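Local coordinates for mandelate racemase/muconate lactonizing enzyme-like protein (Rubrobacter xylanophilus DSM 9941, PDB 2QQ6) that binds magnesium in an enolase-superfamily barrel and is probably a lyase of the mandelate racemase/muconate lactonizing enzyme group, at residues 287-292 with 316-321. Residues are numbered along the deposited sequence; the frame is centred on the assembly and turned at random.
Sequences YVMPDV and APHNVS
The imidazole of His318 meets the carboxylate of Asp291 at its ND1 edge, near the ring plane, while the selenomethionine Met289 reaches it obliquely with CE, 3.5 Å from CD2. ND1 donates to Asp291 OD2 over 2.9 Å, on the anti lone pair of that oxygen. The acceptor sits 25° off the ring plane. Carboxylate and ring are turned 61° against each other. This His-carboxylate bond limits the rotation of the ring. In both residues CG stands anti to the backbone N, beside the carbonyl carbon. The other carboxylate oxygen, OD1, takes the backbone N of Ala293, so Asp291 also serves as N-cap of the helix that follows.

The touching parts of the two backbones run in directions 28° apart. Ala316 N donates to Val288 O at 2.9 Å. A second backbone bond runs from His318 N to Pro290 O at 2.7 Å, and in it the donor stands above the carbonyl plane. Pro317 CB packs against the same Pro290 O, 3.3 Å away.

The nearest atom of the His318 side chain is about 4 Å from the bound magnesium ion, whose ligands are Asp216, Glu242 and Glu268, and Met289 packs beside the two glutamates. The contact thus lines the C-terminal mouth of the barrel, where enolase-superfamily active sites lie. Strand 287-288 pairs with strand 264-266, helices 272-282 and 298-310 cover Val288 and Pro290, and on the 316-321 side Pro317, His318 and Asn319 touch strand 342-344.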
ATOM      1  N   TYR B 287      15.684 -16.341  -6.258  1.00 28.24           N
ATOM      2  CA  TYR B 287      14.468 -16.418  -7.060  1.00 27.69           C
ATOM      3  C   TYR B 287      13.573 -15.243  -6.726  1.00 29.29           C
ATOM      4  O   TYR B 287      13.675 -14.658  -5.652  1.00 30.96           O
ATOM      5  CB  TYR B 287      13.669 -17.674  -6.753  1.00 28.14           C
ATOM      6  CG  TYR B 287      14.259 -18.953  -7.273  1.00 29.35           C
ATOM      7  CD1 TYR B 287      15.319 -19.575  -6.620  1.00 28.70           C
ATOM      8  CD2 TYR B 287      13.756 -19.544  -8.424  1.00 29.19           C
ATOM      9  CE1 TYR B 287      15.857 -20.747  -7.102  1.00 29.03           C
ATOM     10  CE2 TYR B 287      14.290 -20.714  -8.913  1.00 28.56           C
ATOM     11  CZ  TYR B 287      15.335 -21.308  -8.252  1.00 28.32           C
ATOM     12  OH  TYR B 287      15.870 -22.461  -8.749  1.00 28.91           O
ATOM     13  N   VAL B 288      12.671 -14.917  -7.644  1.00 30.25           N
ATOM     14  CA  VAL B 288      11.743 -13.813  -7.444  1.00 29.77           C
ATOM     15  C   VAL B 288      10.362 -14.369  -7.642  1.00 30.84           C
ATOM     16  O   VAL B 288      10.160 -15.229  -8.498  1.00 31.37           O
ATOM     17  CB  VAL B 288      11.914 -12.707  -8.476  1.00 27.90           C
ATOM     18  CG1 VAL B 288      11.504 -11.399  -7.867  1.00 28.06           C
ATOM     19  CG2 VAL B 288      13.329 -12.661  -8.972  1.00 30.67           C
HETATM   20  N   MSE B 289       9.403 -13.870  -6.875  1.00 30.80           N
HETATM   21  CA  MSE B 289       8.066 -14.375  -7.010  1.00 31.93           C
HETATM   22  C   MSE B 289       6.971 -13.382  -6.704  1.00 32.00           C
HETATM   23  O   MSE B 289       6.327 -13.473  -5.665  1.00 34.18           O
HETATM   24  CB  MSE B 289       7.904 -15.587  -6.122  1.00 34.65           C
HETATM   25  CG  MSE B 289       8.262 -15.328  -4.696  1.00 43.79           C
HETATM   26 SE   MSE B 289       7.877 -16.893  -3.561  1.00 56.55          SE
HETATM   27  CE  MSE B 289       6.123 -16.313  -2.816  1.00 54.27           C
ATOM     28  N   PRO B 290       6.742 -12.410  -7.596  1.00 30.87           N
ATOM     29  CA  PRO B 290       5.677 -11.456  -7.309  1.00 29.73           C
ATOM     30  C   PRO B 290       4.354 -12.138  -7.649  1.00 31.33           C
ATOM     31  O   PRO B 290       4.346 -13.282  -8.109  1.00 31.08           O
ATOM     32  CB  PRO B 290       6.002 -10.293  -8.237  1.00 29.52           C
ATOM     33  CG  PRO B 290       6.568 -10.972  -9.424  1.00 29.23           C
ATOM     34  CD  PRO B 290       7.468 -12.039  -8.823  1.00 30.21           C
ATOM     35  N   ASP B 291       3.241 -11.451  -7.421  1.00 32.65           N
ATOM     36  CA  ASP B 291       1.933 -12.022  -7.710  1.00 32.40           C
ATOM     37  C   ASP B 291       1.199 -11.106  -8.691  1.00 31.57           C
ATOM     38  O   ASP B 291       0.727 -10.032  -8.316  1.00 30.67           O
ATOM     39  CB  ASP B 291       1.145 -12.164  -6.401  1.00 35.23           C
ATOM     40  CG  ASP B 291      -0.099 -13.032  -6.542  1.00 38.50           C
ATOM     41  OD1 ASP B 291      -0.970 -12.703  -7.376  1.00 42.37           O
ATOM     42  OD2 ASP B 291      -0.213 -14.040  -5.809  1.00 40.34           O
ATOM     43  N   VAL B 292       1.109 -11.541  -9.945  1.00 30.45           N
ATOM     44  CA  VAL B 292       0.452 -10.771 -10.999  1.00 30.72           C
ATOM     45  C   VAL B 292      -0.860 -10.102 -10.611  1.00 31.48           C
ATOM     46  O   VAL B 292      -1.133  -8.976 -11.039  1.00 32.28           O
ATOM     47  CB  VAL B 292       0.193 -11.647 -12.231  1.00 29.92           C
ATOM     48  CG1 VAL B 292      -0.472 -10.833 -13.325  1.00 27.85           C
ATOM     49  CG2 VAL B 292       1.502 -12.233 -12.721  1.00 29.92           C
ATOM     50  N   ALA B 316       9.405 -16.854 -10.757  1.00 38.37           N
ATOM     51  CA  ALA B 316       8.410 -17.837 -10.341  1.00 39.16           C
ATOM     52  C   ALA B 316       7.329 -17.164  -9.519  1.00 40.07           C
ATOM     53  O   ALA B 316       7.332 -17.240  -8.299  1.00 41.26           O
ATOM     54  CB  ALA B 316       9.080 -18.927  -9.526  1.00 38.94           C
ATOM     55  N   PRO B 317       6.370 -16.520 -10.183  1.00 40.79           N
ATOM     56  CA  PRO B 317       5.276 -15.819  -9.511  1.00 41.36           C
ATOM     57  C   PRO B 317       4.476 -16.611  -8.481  1.00 42.26           C
ATOM     58  O   PRO B 317       4.298 -17.821  -8.599  1.00 43.24           O
ATOM     59  CB  PRO B 317       4.414 -15.339 -10.674  1.00 40.92           C
ATOM     60  CG  PRO B 317       4.621 -16.398 -11.696  1.00 41.96           C
ATOM     61  CD  PRO B 317       6.107 -16.638 -11.626  1.00 41.98           C
ATOM     62  N   HIS B 318       4.007 -15.890  -7.465  1.00 43.31           N
ATOM     63  CA  HIS B 318       3.199 -16.428  -6.373  1.00 44.43           C
ATOM     64  C   HIS B 318       1.770 -16.390  -6.921  1.00 45.24           C
ATOM     65  O   HIS B 318       1.356 -15.392  -7.503  1.00 46.37           O
ATOM     66  CB  HIS B 318       3.378 -15.519  -5.135  1.00 44.63           C
ATOM     67  CG  HIS B 318       2.528 -15.880  -3.949  1.00 45.54           C
ATOM     68  ND1 HIS B 318       1.370 -15.201  -3.626  1.00 44.38           N
ATOM     69  CD2 HIS B 318       2.699 -16.809  -2.977  1.00 44.85           C
ATOM     70  CE1 HIS B 318       0.871 -15.694  -2.508  1.00 44.53           C
ATOM     71  NE2 HIS B 318       1.657 -16.672  -2.093  1.00 44.77           N
ATOM     72  N   ASN B 319       1.032 -17.479  -6.760  1.00 46.01           N
ATOM     73  CA  ASN B 319      -0.327 -17.555  -7.277  1.00 46.46           C
ATOM     74  C   ASN B 319      -1.284 -18.096  -6.239  1.00 47.09           C
ATOM     75  O   ASN B 319      -1.054 -19.161  -5.667  1.00 46.31           O
ATOM     76  CB  ASN B 319      -0.362 -18.474  -8.501  1.00 47.74           C
ATOM     77  CG  ASN B 319      -1.694 -18.440  -9.230  1.00 48.21           C
ATOM     78  OD1 ASN B 319      -2.761 -18.529  -8.623  1.00 50.28           O
ATOM     79  ND2 ASN B 319      -1.635 -18.322 -10.547  1.00 48.49           N
ATOM     80  N   VAL B 320      -2.376 -17.377  -6.017  1.00 48.20           N
ATOM     81  CA  VAL B 320      -3.370 -17.805  -5.046  1.00 48.50           C
ATOM     82  C   VAL B 320      -4.765 -17.487  -5.576  1.00 49.31           C
ATOM     83  O   VAL B 320      -5.700 -17.256  -4.808  1.00 49.31           O
ATOM     84  CB  VAL B 320      -3.138 -17.090  -3.698  1.00 48.08           C
ATOM     85  CG1 VAL B 320      -3.623 -15.656  -3.771  1.00 48.38           C
ATOM     86  CG2 VAL B 320      -3.810 -17.842  -2.593  1.00 48.43           C
ATOM     87  N   SER B 321      -4.903 -17.480  -6.897  1.00 50.40           N
ATOM     88  CA  SER B 321      -6.188 -17.171  -7.514  1.00 50.56           C
ATOM     89  C   SER B 321      -6.803 -18.348  -8.262  1.00 50.69           C
ATOM     90  O   SER B 321      -6.186 -19.404  -8.402  1.00 50.57           O
ATOM     91  CB  SER B 321      -6.039 -15.974  -8.456  1.00 49.81           C
ATOM     92  OG  SER B 321      -5.629 -14.827  -7.735  1.00 49.38           O
TER